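Local structure of manganese-dependent ADP-ribose/CDP-alcohol diphosphatase (Danio rerio, 2NXF) at residues V145-Y150 with V223-H228; V56-I61 with C260-H265; L152-R157 with F194-G199; G199-Q204 with A242-A247. The protein probably hydrolyses ADP-ribose and CDP-alcohols such as CDP-choline at a dinuclear metal centre, releasing AMP or CMP and a phosphorylated sugar or alcohol. One frame throughout, in Å; residues are numbered along the deposited sequence.

Contact 1 (V145-Y150 with V223-H228). With ZN (zinc ion), chain C.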
loop_
_atom_site.group_PDB
_atom_site.type_symbol
_atom_site.label_atom_id
_atom_site.label_comp_id
_atom_site.label_asym_id
_atom_site.label_seq_id
_atom_site.Cartn_x
_atom_site.Cartn_y
_atom_site.Cartn_z
ATOM N N VAL A 145 8.201 6.839 4.494
ATOM C CA VAL A 145 8.764 6.392 3.225
ATOM C C VAL A 145 7.633 5.680 2.493
ATOM O O VAL A 145 7.009 4.768 3.055
ATOM C CB VAL A 145 9.942 5.400 3.435
ATOM C CG1 VAL A 145 10.498 4.918 2.082
ATOM C CG2 VAL A 145 11.071 6.042 4.282
ATOM N N LEU A 146 7.345 6.095 1.262
ATOM C CA LEU A 146 6.345 5.420 0.441
ATOM C C LEU A 146 7.099 4.698 -0.653
ATOM O O LEU A 146 7.918 5.328 -1.350
ATOM C CB LEU A 146 5.375 6.422 -0.215
ATOM C CG LEU A 146 4.083 6.741 0.554
ATOM C CD1 LEU A 146 4.428 7.621 1.743
ATOM C CD2 LEU A 146 3.051 7.427 -0.373
ATOM N N LEU A 147 6.826 3.398 -0.784
ATOM C CA LEU A 147 7.512 2.553 -1.761
ATOM C C LEU A 147 6.617 2.213 -2.938
ATOM O O LEU A 147 5.371 2.300 -2.837
ATOM C CB LEU A 147 7.964 1.247 -1.095
ATOM C CG LEU A 147 8.920 1.348 0.104
ATOM C CD1 LEU A 147 9.279 -0.055 0.591
ATOM C CD2 LEU A 147 10.160 2.162 -0.279
ATOM N N ASP A 148 7.274 1.821 -4.040
ATOM C CA ASP A 148 6.649 1.470 -5.303
ATOM C C ASP A 148 6.805 -0.059 -5.494
ATOM O O ASP A 148 7.819 -0.544 -6.019
ATOM C CB ASP A 148 7.384 2.238 -6.427
ATOM C CG ASP A 148 6.778 2.023 -7.815
ATOM O OD1 ASP A 148 5.832 1.213 -7.994
ATOM O OD2 ASP A 148 7.276 2.706 -8.731
ATOM N N ALA A 149 5.786 -0.802 -5.065
ATOM C CA ALA A 149 5.862 -2.260 -5.085
ATOM C C ALA A 149 5.645 -2.855 -6.491
ATOM O O ALA A 149 5.733 -4.084 -6.651
ATOM C CB ALA A 149 4.840 -2.860 -4.105
ATOM N N TYR A 150 5.367 -1.995 -7.475
ATOM C CA TYR A 150 5.239 -2.399 -8.893
ATOM C C TYR A 150 6.354 -1.832 -9.774
ATOM O O TYR A 150 6.247 -1.795 -10.992
ATOM C CB TYR A 150 3.834 -2.073 -9.446
ATOM C CG TYR A 150 2.809 -2.897 -8.709
ATOM C CD1 TYR A 150 2.413 -4.155 -9.188
ATOM C CD2 TYR A 150 2.314 -2.471 -7.460
ATOM C CE1 TYR A 150 1.510 -4.938 -8.483
ATOM C CE2 TYR A 150 1.415 -3.249 -6.747
ATOM C CZ TYR A 150 1.030 -4.488 -7.251
ATOM O OH TYR A 150 0.132 -5.286 -6.569
ATOM N N VAL A 223 11.070 5.364 11.641
ATOM C CA VAL A 223 10.643 5.363 10.240
ATOM C C VAL A 223 9.428 4.472 10.010
ATOM O O VAL A 223 9.415 3.305 10.417
ATOM C CB VAL A 223 11.774 4.905 9.297
ATOM C CG1 VAL A 223 11.342 5.059 7.821
ATOM C CG2 VAL A 223 13.043 5.724 9.565
ATOM N N LEU A 224 8.421 5.033 9.348
ATOM C CA LEU A 224 7.246 4.288 8.962
ATOM C C LEU A 224 7.311 4.128 7.451
ATOM O O LEU A 224 7.446 5.122 6.723
ATOM C CB LEU A 224 5.969 5.057 9.318
ATOM C CG LEU A 224 5.701 5.299 10.819
ATOM C CD1 LEU A 224 6.480 6.521 11.376
ATOM C CD2 LEU A 224 4.215 5.536 10.990
ATOM N N ILE A 225 7.134 2.891 6.989
ATOM C CA ILE A 225 7.284 2.551 5.575
ATOM C C ILE A 225 5.955 2.046 5.060
ATOM O O ILE A 225 5.303 1.233 5.735
ATOM C CB ILE A 225 8.378 1.487 5.408
ATOM C CG1 ILE A 225 9.705 2.025 5.982
ATOM C CG2 ILE A 225 8.576 1.097 3.918
ATOM C CD1 ILE A 225 10.749 0.947 6.129
ATOM N N PHE A 226 5.558 2.530 3.885
ATOM C CA PHE A 226 4.238 2.232 3.329
ATOM C C PHE A 226 4.433 1.619 1.956
ATOM O O PHE A 226 5.240 2.118 1.162
ATOM C CB PHE A 226 3.415 3.515 3.184
ATOM C CG PHE A 226 3.169 4.228 4.488
ATOM C CD1 PHE A 226 2.041 3.961 5.243
ATOM C CD2 PHE A 226 4.101 5.165 4.973
ATOM C CE1 PHE A 226 1.821 4.635 6.455
ATOM C CE2 PHE A 226 3.876 5.826 6.188
ATOM C CZ PHE A 226 2.742 5.561 6.921
ATOM N N SER A 227 3.708 0.541 1.677
ATOM C CA SER A 227 3.850 -0.173 0.401
ATOM C C SER A 227 2.492 -0.774 0.055
ATOM O O SER A 227 1.776 -1.184 0.960
ATOM C CB SER A 227 4.885 -1.284 0.591
ATOM O OG SER A 227 4.864 -2.238 -0.474
ATOM N N HIS A 228 2.125 -0.879 -1.229
ATOM C CA HIS A 228 0.837 -1.544 -1.463
ATOM C C HIS A 228 0.955 -3.000 -0.993
ATOM O O HIS A 228 0.014 -3.546 -0.391
ATOM C CB HIS A 228 0.426 -1.539 -2.936
ATOM C CG HIS A 228 -0.929 -2.111 -3.153
ATOM N ND1 HIS A 228 -2.060 -1.567 -2.575
ATOM C CD2 HIS A 228 -1.335 -3.197 -3.850
ATOM C CE1 HIS A 228 -3.114 -2.288 -2.933
ATOM N NE2 HIS A 228 -2.700 -3.283 -3.702
HETATM ZN ZN ZN C . -3.997 -4.836 -4.591
HETATM O O HOH W 1 3.482 0.388 -3.603
HETATM O O HOH W 2 -5.422 -5.787 -3.291
#
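Val145 and Leu146 pair in parallel with Ile225 and Phe226, the two segments running within 23° of each other. Val145 N bonds to Leu224 O, Phe226 N reaches Val145 O at 2.8 Å, and Leu147 N closes on Phe226 O, also at 2.8 Å. Beyond Leu147 the chains part, and water 1 bridges them, within hydrogen-bonding distance of Leu147 O and accepting from Ala149 N and His228 N. On one face of the sheet Val145 CG2, anti to its own carbonyl carbon, packs on Val223 CG1 (3.7 Å), and Leu147 CD1 meets Ile225 CG2 (3.6 Å). On the other, Leu146 CD1 approaches Phe226 CD2 obliquely, while the edge of that ring at CD2 lies 3.5 Å from Val145 O. Past the strand ends, Tyr150 OH meets His228 CD2 edge-on to both rings (3.7 Å); the hydroxyl is hydrogen-bonded to Phe197 O. His228 NE2 binds the zinc ion of chain C at 2.2 Å, a site it shares with Asp60, Asn96, His265 and water 2, while ND1 is held by Leu58 O. Helix 203-219 lies against the Val145 face, placing Trp208 on Val145 and Gln205 on Leu147. Phe8 and Leu10 of strand 6-11 press on Phe226 from the second sheet, and strand 258-263 continues this sheet beside 222-227.

Contact 2 (V56-I61 with C260-H265). With ZN (zinc ion), chain C; ZN (zinc ion), chain B.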
loop_
_atom_site.group_PDB
_atom_site.type_symbol
_atom_site.label_atom_id
_atom_site.label_comp_id
_atom_site.label_asym_id
_atom_site.label_seq_id
_atom_site.Cartn_x
_atom_site.Cartn_y
_atom_site.Cartn_z
ATOM N N VAL A 56 -2.707 8.723 4.853
ATOM C CA VAL A 56 -2.000 7.848 3.909
ATOM C C VAL A 56 -2.966 6.765 3.456
ATOM O O VAL A 56 -3.558 6.060 4.286
ATOM C CB VAL A 56 -0.746 7.196 4.530
ATOM C CG1 VAL A 56 0.018 6.416 3.453
ATOM C CG2 VAL A 56 0.176 8.249 5.172
ATOM N N GLN A 57 -3.164 6.655 2.148
ATOM C CA GLN A 57 -4.024 5.567 1.653
ATOM C C GLN A 57 -3.158 4.618 0.841
ATOM O O GLN A 57 -2.327 5.053 0.029
ATOM C CB GLN A 57 -5.271 6.063 0.914
ATOM C CG GLN A 57 -5.026 6.787 -0.402
ATOM C CD GLN A 57 -4.912 5.846 -1.614
ATOM O OE1 GLN A 57 -5.137 4.632 -1.534
ATOM N NE2 GLN A 57 -4.576 6.435 -2.756
ATOM N N LEU A 58 -3.375 3.328 1.079
ATOM C CA LEU A 58 -2.433 2.283 0.719
ATOM C C LEU A 58 -2.639 1.690 -0.688
ATOM O O LEU A 58 -2.013 0.677 -1.038
ATOM C CB LEU A 58 -2.473 1.174 1.789
ATOM C CG LEU A 58 -1.597 1.367 3.056
ATOM C CD1 LEU A 58 -0.100 1.371 2.681
ATOM C CD2 LEU A 58 -1.954 2.626 3.767
ATOM N N GLY A 59 -3.469 2.335 -1.509
ATOM C CA GLY A 59 -3.559 1.951 -2.925
ATOM C C GLY A 59 -4.829 1.183 -3.230
ATOM O O GLY A 59 -5.628 0.888 -2.322
ATOM N N ASP A 60 -4.962 0.810 -4.510
ATOM C CA ASP A 60 -6.202 0.253 -5.047
ATOM C C ASP A 60 -7.364 1.154 -4.672
ATOM O O ASP A 60 -8.385 0.663 -4.189
ATOM C CB ASP A 60 -6.456 -1.167 -4.513
ATOM C CG ASP A 60 -5.530 -2.216 -5.129
ATOM O OD1 ASP A 60 -4.693 -1.885 -5.995
ATOM O OD2 ASP A 60 -5.609 -3.372 -4.708
ATOM N N ILE A 61 -7.223 2.467 -4.900
ATOM C CA ILE A 61 -8.296 3.410 -4.508
ATOM C C ILE A 61 -9.518 3.317 -5.443
ATOM O O ILE A 61 -10.642 3.592 -5.024
ATOM C CB ILE A 61 -7.763 4.849 -4.379
ATOM C CG1 ILE A 61 -8.680 5.667 -3.457
ATOM C CG2 ILE A 61 -7.507 5.462 -5.773
ATOM C CD1 ILE A 61 -8.218 7.102 -3.234
ATOM N N CYS A 260 7.637 0.590 11.665
ATOM C CA CYS A 260 6.635 -0.322 11.122
ATOM C C CYS A 260 6.633 -0.293 9.607
ATOM O O CYS A 260 7.114 0.664 8.979
ATOM C CB CYS A 260 5.255 0.027 11.666
ATOM S SG CYS A 260 4.726 1.720 11.311
ATOM N N PHE A 261 6.083 -1.361 9.038
ATOM C CA PHE A 261 5.925 -1.505 7.616
ATOM C C PHE A 261 4.438 -1.742 7.403
ATOM O O PHE A 261 3.882 -2.709 7.924
ATOM C CB PHE A 261 6.744 -2.701 7.140
ATOM C CG PHE A 261 6.781 -2.842 5.649
ATOM C CD1 PHE A 261 7.860 -2.341 4.916
ATOM C CD2 PHE A 261 5.716 -3.441 4.976
ATOM C CE1 PHE A 261 7.884 -2.463 3.504
ATOM C CE2 PHE A 261 5.733 -3.578 3.579
ATOM C CZ PHE A 261 6.814 -3.076 2.844
ATOM N N ILE A 262 3.795 -0.825 6.692
ATOM C CA ILE A 262 2.321 -0.831 6.584
ATOM C C ILE A 262 1.945 -1.054 5.134
ATOM O O ILE A 262 2.463 -0.376 4.232
ATOM C CB ILE A 262 1.724 0.517 7.113
ATOM C CG1 ILE A 262 2.030 0.674 8.611
ATOM C CG2 ILE A 262 0.216 0.570 6.907
ATOM C CD1 ILE A 262 1.751 2.086 9.170
ATOM N N ALA A 263 1.066 -2.029 4.901
ATOM C CA ALA A 263 0.694 -2.382 3.540
ATOM C C ALA A 263 -0.806 -2.614 3.420
ATOM O O ALA A 263 -1.498 -2.698 4.430
ATOM C CB ALA A 263 1.457 -3.640 3.099
ATOM N N GLY A 264 -1.291 -2.711 2.184
ATOM C CA GLY A 264 -2.689 -3.090 1.921
ATOM C C GLY A 264 -2.628 -4.401 1.151
ATOM O O GLY A 264 -1.870 -5.325 1.517
ATOM N N HIS A 265 -3.433 -4.484 0.089
ATOM C CA HIS A 265 -3.426 -5.597 -0.890
ATOM C C HIS A 265 -4.102 -6.861 -0.400
ATOM O O HIS A 265 -4.983 -7.385 -1.085
ATOM C CB HIS A 265 -2.009 -5.885 -1.436
ATOM C CG HIS A 265 -1.968 -6.752 -2.668
ATOM N ND1 HIS A 265 -2.555 -6.393 -3.866
ATOM C CD2 HIS A 265 -1.317 -7.917 -2.906
ATOM C CE1 HIS A 265 -2.284 -7.307 -4.784
ATOM N NE2 HIS A 265 -1.540 -8.254 -4.225
HETATM ZN ZN ZN C . -3.997 -4.836 -4.591
HETATM ZN ZN ZN B . -7.089 -4.449 -3.449
HETATM O O HOH W 2 -5.422 -5.787 -3.291
#
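Asp60 and His265 meet at the dinuclear zinc centre of this calcineurin-like phosphoesterase. Asp60 OD2 bridges the metals, 2.2 Å from each zinc ion. His265 ND1 binds the zinc ion of chain C at 2.2 Å, so the edge of its imidazole faces Asp60 OD2 across the metal. Asp60 has a further polar partner in His97, and His265 NE2 is hydrogen-bonded to Asn198 OD1. Water 2 is the second bridge, 2.1 Å from both metals, and donates to His265 O (2.8 Å). Held by two cations, it is probably polarised for attack on the substrate phosphorus, as in related enzymes. Asp13, Gln15 and His267 also bind the zinc ion of chain B; Asn96 and His228 serve that of chain C. The fold is a sandwich of two sheets: strand 54-57 belongs to one and strand 258-263 to the other, and both ligands sit on the loops that follow. Leu58 joins the two segments. Its CD1 lies 3.5 Å from Ile262 O and 3.9 Å from Ala263 CA, and its CB faces Gly264 N at 4.1 Å, where a side chain on Gly264 would be tight. An alanine at Leu58 would probably open a gap beside Ile262 and Ala263, between the two sheets. Gly59 holds backbone angles that call for glycine, and its N bonds to Gln57 OE1 (2.8 Å).

Contact 3 (L152-R157 with F194-G199)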
loop_
_atom_site.group_PDB
_atom_site.type_symbol
_atom_site.label_atom_id
_atom_site.label_comp_id
_atom_site.label_asym_id
_atom_site.label_seq_id
_atom_site.Cartn_x
_atom_site.Cartn_y
_atom_site.Cartn_z
ATOM N N LEU A 152 9.244 -3.310 -10.192
ATOM C CA LEU A 152 9.357 -4.484 -11.050
ATOM C C LEU A 152 7.963 -5.077 -11.162
ATOM O O LEU A 152 7.414 -5.536 -10.174
ATOM C CB LEU A 152 10.338 -5.497 -10.448
ATOM C CG LEU A 152 11.772 -5.002 -10.239
ATOM C CD1 LEU A 152 12.597 -6.165 -9.714
ATOM C CD2 LEU A 152 12.375 -4.448 -11.527
ATOM N N SER A 153 7.377 -5.028 -12.351
ATOM C CA SER A 153 6.065 -5.626 -12.587
ATOM C C SER A 153 5.847 -5.717 -14.079
ATOM O O SER A 153 6.558 -5.073 -14.864
ATOM C CB SER A 153 4.953 -4.770 -11.965
ATOM O OG SER A 153 4.815 -3.511 -12.630
ATOM N N VAL A 154 4.882 -6.538 -14.480
ATOM C CA VAL A 154 4.488 -6.526 -15.880
ATOM C C VAL A 154 3.294 -5.596 -16.104
ATOM O O VAL A 154 3.060 -5.152 -17.221
ATOM C CB VAL A 154 4.222 -7.940 -16.442
ATOM C CG1 VAL A 154 5.511 -8.747 -16.478
ATOM C CG2 VAL A 154 3.144 -8.657 -15.634
ATOM N N ILE A 155 2.558 -5.295 -15.031
ATOM C CA ILE A 155 1.343 -4.488 -15.162
ATOM C C ILE A 155 1.619 -2.981 -15.048
ATOM O O ILE A 155 0.799 -2.159 -15.511
ATOM C CB ILE A 155 0.246 -4.900 -14.153
ATOM C CG1 ILE A 155 0.717 -4.672 -12.699
ATOM C CG2 ILE A 155 -0.236 -6.327 -14.415
ATOM C CD1 ILE A 155 -0.408 -4.773 -11.705
ATOM N N GLY A 156 2.764 -2.636 -14.462
ATOM C CA GLY A 156 3.144 -1.236 -14.233
ATOM C C GLY A 156 4.366 -0.746 -14.998
ATOM O O GLY A 156 4.953 0.292 -14.659
ATOM N N ARG A 157 4.766 -1.499 -16.016
ATOM C CA ARG A 157 5.879 -1.103 -16.889
ATOM C C ARG A 157 5.480 -1.339 -18.354
ATOM O O ARG A 157 4.632 -2.183 -18.631
ATOM C CB ARG A 157 7.131 -1.908 -16.527
ATOM C CG ARG A 157 7.733 -1.599 -15.142
ATOM C CD ARG A 157 8.248 -0.149 -15.064
ATOM N NE ARG A 157 8.786 0.174 -13.740
ATOM C CZ ARG A 157 9.147 1.397 -13.360
ATOM N NH1 ARG A 157 8.981 2.440 -14.187
ATOM N NH2 ARG A 157 9.655 1.578 -12.143
ATOM N N PHE A 194 4.242 -15.387 -6.943
ATOM C CA PHE A 194 4.676 -15.085 -8.307
ATOM C C PHE A 194 3.504 -15.107 -9.277
ATOM O O PHE A 194 3.325 -16.051 -10.068
ATOM C CB PHE A 194 5.817 -16.020 -8.739
ATOM C CG PHE A 194 7.118 -15.706 -8.039
ATOM C CD1 PHE A 194 7.833 -14.550 -8.365
ATOM C CD2 PHE A 194 7.606 -16.538 -7.039
ATOM C CE1 PHE A 194 9.026 -14.241 -7.710
ATOM C CE2 PHE A 194 8.800 -16.241 -6.380
ATOM C CZ PHE A 194 9.511 -15.096 -6.721
ATOM N N VAL A 195 2.728 -14.029 -9.193
ATOM C CA VAL A 195 1.544 -13.790 -10.003
ATOM C C VAL A 195 1.603 -12.364 -10.544
ATOM O O VAL A 195 2.295 -11.510 -9.975
ATOM C CB VAL A 195 0.221 -13.966 -9.190
ATOM C CG1 VAL A 195 -0.006 -15.442 -8.891
ATOM C CG2 VAL A 195 0.237 -13.142 -7.898
ATOM N N LYS A 196 0.871 -12.136 -11.631
ATOM C CA LYS A 196 0.861 -10.891 -12.394
ATOM C C LYS A 196 0.321 -9.707 -11.581
ATOM O O LYS A 196 0.662 -8.543 -11.854
ATOM C CB LYS A 196 0.000 -11.121 -13.647
ATOM C CG LYS A 196 -0.019 -10.024 -14.670
ATOM C CD LYS A 196 -0.902 -10.449 -15.845
ATOM C CE LYS A 196 -1.336 -9.251 -16.660
ATOM N NZ LYS A 196 -2.053 -9.657 -17.915
ATOM N N PHE A 197 -0.519 -9.993 -10.579
ATOM C CA PHE A 197 -1.068 -8.899 -9.768
ATOM C C PHE A 197 -0.142 -8.441 -8.626
ATOM O O PHE A 197 -0.506 -7.558 -7.861
ATOM C CB PHE A 197 -2.486 -9.208 -9.279
ATOM C CG PHE A 197 -2.620 -10.446 -8.425
ATOM C CD1 PHE A 197 -2.346 -10.396 -7.046
ATOM C CD2 PHE A 197 -3.118 -11.639 -8.972
ATOM C CE1 PHE A 197 -2.536 -11.524 -6.221
ATOM C CE2 PHE A 197 -3.319 -12.786 -8.153
ATOM C CZ PHE A 197 -3.032 -12.727 -6.792
ATOM N N ASN A 198 1.038 -9.063 -8.527
ATOM C CA ASN A 198 2.084 -8.615 -7.627
ATOM C C ASN A 198 3.254 -7.986 -8.382
ATOM O O ASN A 198 3.221 -7.820 -9.604
ATOM C CB ASN A 198 2.566 -9.759 -6.723
ATOM C CG ASN A 198 1.496 -10.230 -5.774
ATOM O OD1 ASN A 198 0.562 -9.479 -5.436
ATOM N ND2 ASN A 198 1.630 -11.465 -5.303
ATOM N N GLY A 199 4.286 -7.642 -7.635
ATOM C CA GLY A 199 5.445 -6.985 -8.193
ATOM C C GLY A 199 6.542 -6.976 -7.165
ATOM O O GLY A 199 6.385 -7.508 -6.061
HETATM O O HOH W 3 3.169 -7.577 -12.356
#
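Val154 and Ile155 make the apolar share of this contact against the aliphatic chain of Lys196. Lys196 has CG anti to its backbone N (chi1 -173°) and is extended beyond it. Val154 CG2 meets Lys196 CG at 3.6 Å, the two side chains crossing at about a right angle. Ile155 CG2, anti to its own carbonyl carbon, touches the same CG at 3.7 Å and also lies 3.5 Å from Lys196 O. One lysine methylene is thus flanked by methyls of two successive residues.

Backbone meets backbone at Leu152 and Gly199, where Leu152 O comes to 3.1 Å from Gly199 CA; a side chain on Gly199 would run into that oxygen. Leu152 O is also hydrogen-bonded to Gly200 N, just beyond the segment.

Polar links between the two segments pass through solvent. Water 3 accepts from Val154 N at 2.9 Å and gives its protons to Lys196 O (2.7 Å) and Asn198 O (2.8 Å). No direct hydrogen bond crosses between the segments.

Within each segment, bonds shape the loops. Gly156 N reaches Ser153 OG at 2.9 Å in an ST motif, and the hydroxyl is bonded as well to Tyr150 O. Residues Val195 to Asn198 form a type I turn closed by Asn198 N to Val195 O. Asn198, at the end of the turn, holds the zinc ligand His265, and Ile155 packs on Asn96, another zinc ligand.

The chemistry implies two loops seated by methyl packing and a close backbone approach, with a water bridging them, in the second shell of the metal site.

Contact 4 (G199-Q204 with A242-A247)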
loop_
_atom_site.group_PDB
_atom_site.type_symbol
_atom_site.label_atom_id
_atom_site.label_comp_id
_atom_site.label_asym_id
_atom_site.label_seq_id
_atom_site.Cartn_x
_atom_site.Cartn_y
_atom_site.Cartn_z
ATOM N N GLY A 199 4.286 -7.642 -7.635
ATOM C CA GLY A 199 5.445 -6.985 -8.193
ATOM C C GLY A 199 6.542 -6.976 -7.165
ATOM O O GLY A 199 6.385 -7.508 -6.061
ATOM N N GLY A 200 7.659 -6.373 -7.545
ATOM C CA GLY A 200 8.781 -6.257 -6.641
ATOM C C GLY A 200 9.460 -4.901 -6.674
ATOM O O GLY A 200 9.055 -3.983 -7.413
ATOM N N PHE A 201 10.538 -4.815 -5.893
ATOM C CA PHE A 201 11.283 -3.566 -5.721
ATOM C C PHE A 201 12.640 -3.700 -6.417
ATOM O O PHE A 201 13.395 -4.650 -6.154
ATOM C CB PHE A 201 11.478 -3.298 -4.222
ATOM C CG PHE A 201 10.187 -3.345 -3.427
ATOM C CD1 PHE A 201 9.406 -2.190 -3.251
ATOM C CD2 PHE A 201 9.754 -4.551 -2.848
ATOM C CE1 PHE A 201 8.202 -2.224 -2.516
ATOM C CE2 PHE A 201 8.533 -4.609 -2.111
ATOM C CZ PHE A 201 7.764 -3.439 -1.925
ATOM N N SER A 202 12.961 -2.750 -7.296
ATOM C CA SER A 202 14.242 -2.808 -8.013
ATOM C C SER A 202 15.436 -2.637 -7.059
ATOM O O SER A 202 15.285 -2.077 -5.953
ATOM C CB SER A 202 14.320 -1.760 -9.147
ATOM O OG SER A 202 14.489 -0.448 -8.615
ATOM N N GLU A 203 16.605 -3.108 -7.499
ATOM C CA GLU A 203 17.833 -2.918 -6.759
ATOM C C GLU A 203 18.034 -1.414 -6.486
ATOM O O GLU A 203 18.465 -1.013 -5.390
ATOM C CB GLU A 203 19.009 -3.521 -7.544
ATOM C CG GLU A 203 20.353 -3.290 -6.926
ATOM C CD GLU A 203 21.465 -3.772 -7.839
ATOM O OE1 GLU A 203 21.681 -3.153 -8.910
ATOM O OE2 GLU A 203 22.126 -4.772 -7.494
ATOM N N GLN A 204 17.712 -0.580 -7.481
ATOM C CA GLN A 204 17.876 0.866 -7.317
ATOM C C GLN A 204 16.994 1.368 -6.172
ATOM O O GLN A 204 17.437 2.168 -5.306
ATOM C CB GLN A 204 17.548 1.603 -8.615
ATOM C CG GLN A 204 17.661 3.122 -8.484
ATOM C CD GLN A 204 17.477 3.854 -9.805
ATOM O OE1 GLN A 204 16.993 3.295 -10.795
ATOM N NE2 GLN A 204 17.865 5.111 -9.821
ATOM N N ALA A 242 5.112 -9.315 -1.919
ATOM C CA ALA A 242 6.017 -8.835 -2.981
ATOM C C ALA A 242 6.905 -9.942 -3.517
ATOM O O ALA A 242 7.335 -10.839 -2.784
ATOM C CB ALA A 242 6.897 -7.696 -2.489
ATOM N N TRP A 243 7.191 -9.876 -4.812
ATOM C CA TRP A 243 8.059 -10.877 -5.433
ATOM C C TRP A 243 9.387 -11.102 -4.696
ATOM O O TRP A 243 9.787 -12.251 -4.448
ATOM C CB TRP A 243 8.367 -10.505 -6.887
ATOM C CG TRP A 243 7.194 -10.580 -7.833
ATOM C CD1 TRP A 243 5.962 -11.150 -7.622
ATOM C CD2 TRP A 243 7.181 -10.082 -9.173
ATOM N NE1 TRP A 243 5.177 -11.017 -8.755
ATOM C CE2 TRP A 243 5.901 -10.343 -9.712
ATOM C CE3 TRP A 243 8.132 -9.413 -9.963
ATOM C CZ2 TRP A 243 5.547 -9.992 -11.036
ATOM C CZ3 TRP A 243 7.776 -9.046 -11.265
ATOM C CH2 TRP A 243 6.499 -9.340 -11.788
ATOM N N ASN A 244 10.053 -10.002 -4.349
ATOM C CA ASN A 244 11.329 -10.094 -3.646
ATOM C C ASN A 244 11.176 -9.635 -2.207
ATOM O O ASN A 244 11.993 -8.881 -1.699
ATOM C CB ASN A 244 12.465 -9.357 -4.399
ATOM C CG ASN A 244 12.202 -7.866 -4.566
ATOM O OD1 ASN A 244 11.063 -7.412 -4.557
ATOM N ND2 ASN A 244 13.282 -7.099 -4.742
ATOM N N HIS A 245 10.138 -10.145 -1.543
ATOM C CA HIS A 245 9.838 -9.716 -0.171
ATOM C C HIS A 245 11.039 -9.942 0.767
ATOM O O HIS A 245 11.286 -9.124 1.652
ATOM C CB HIS A 245 8.573 -10.416 0.364
ATOM C CG HIS A 245 8.758 -11.884 0.625
ATOM N ND1 HIS A 245 8.897 -12.415 1.892
ATOM C CD2 HIS A 245 8.860 -12.929 -0.229
ATOM C CE1 HIS A 245 9.063 -13.723 1.806
ATOM N NE2 HIS A 245 9.048 -14.060 0.530
ATOM N N GLU A 246 11.786 -11.027 0.572
ATOM C CA GLU A 246 12.898 -11.343 1.469
ATOM C C GLU A 246 14.023 -10.302 1.344
ATOM O O GLU A 246 14.706 -9.990 2.330
ATOM C CB GLU A 246 13.404 -12.766 1.215
ATOM C CG GLU A 246 14.273 -13.337 2.318
ATOM C CD GLU A 246 13.545 -13.491 3.662
ATOM O OE1 GLU A 246 14.159 -13.183 4.703
ATOM O OE2 GLU A 246 12.374 -13.917 3.687
ATOM N N ALA A 247 14.189 -9.754 0.141
ATOM C CA ALA A 247 15.179 -8.693 -0.089
ATOM C C ALA A 247 14.822 -7.454 0.726
ATOM O O ALA A 247 15.705 -6.790 1.285
ATOM C CB ALA A 247 15.270 -8.357 -1.579
#
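Asn244 turns its amide to the backbone of Phe201 with CG lying between its own backbone N and carbonyl carbon (chi1 61°), whereas in Trp243, which meets Gly199, chi1 -68° sets CG beside the backbone N. Asn244 OD1 accepts from Phe201 N at 3.0 Å in an almost straight bond, and Asn244 ND2 donates to Phe201 O at 2.8 Å, in the carbonyl plane on a lone pair. One amide therefore satisfies both backbone groups of one residue. The same OD1 sits at the edge of the Phe201 ring, 3.6 Å from CD2, with ring and amide planes 28° apart. It also lies 3.3 Å from Gly200 CA, where a side chain would clash with it.

Both segments lead into helices, 203-219 and 245-253, which come immediately before and after strand 222-227 in chain order. Asn244 occupies the N-cap position of the second helix, but its side chain makes no capping bond. Ser202, at the N-cap of the first, does cap, through OG to Gln205 N.

Gly199 lies against the indole. Its CA makes a CH-pi contact over the face of the Trp243 five-membered ring, 3.8 Å from the ring centroid. Gly200 N lies 3.9 Å from Trp243 CE3. Trp243 N donates to Gly199 O at 2.8 Å, and Trp243 NE1 is hydrogen-bonded to Val195 O. An alanine at Trp243 would keep the Gly199 bond but would probably leave Gly199 without its aromatic cover and Val195 O without its NE1 partner. Phe201 CE2 rests on Ala242 CB at 3.5 Å.

In the fold
Contacts 1 and 2 form the metal-bearing core: their centres are 8 Å apart, their strands 222-227 and 258-263 are neighbours, joined by Ile225 O and Ile262 N (2.7 Å), and both supply ligands to the zinc ion of chain C. Contact 3 is a second shell. Its centre is about 17 Å from that of contact 2, yet Asn198 OD1 is hydrogen-bonded to His265 NE2 (2.7 Å); from contact 1 it is about 16 Å, with Tyr150 CE1 packing 3.8 Å from Ile155 CD1. Contact 4 backs it, sharing Gly199 and setting Trp243 CZ2 3.5 Å from Asn198 O. It reaches contact 1 through Phe201 CZ, 3.5 Å from Ser227 OG, without touching contact 2.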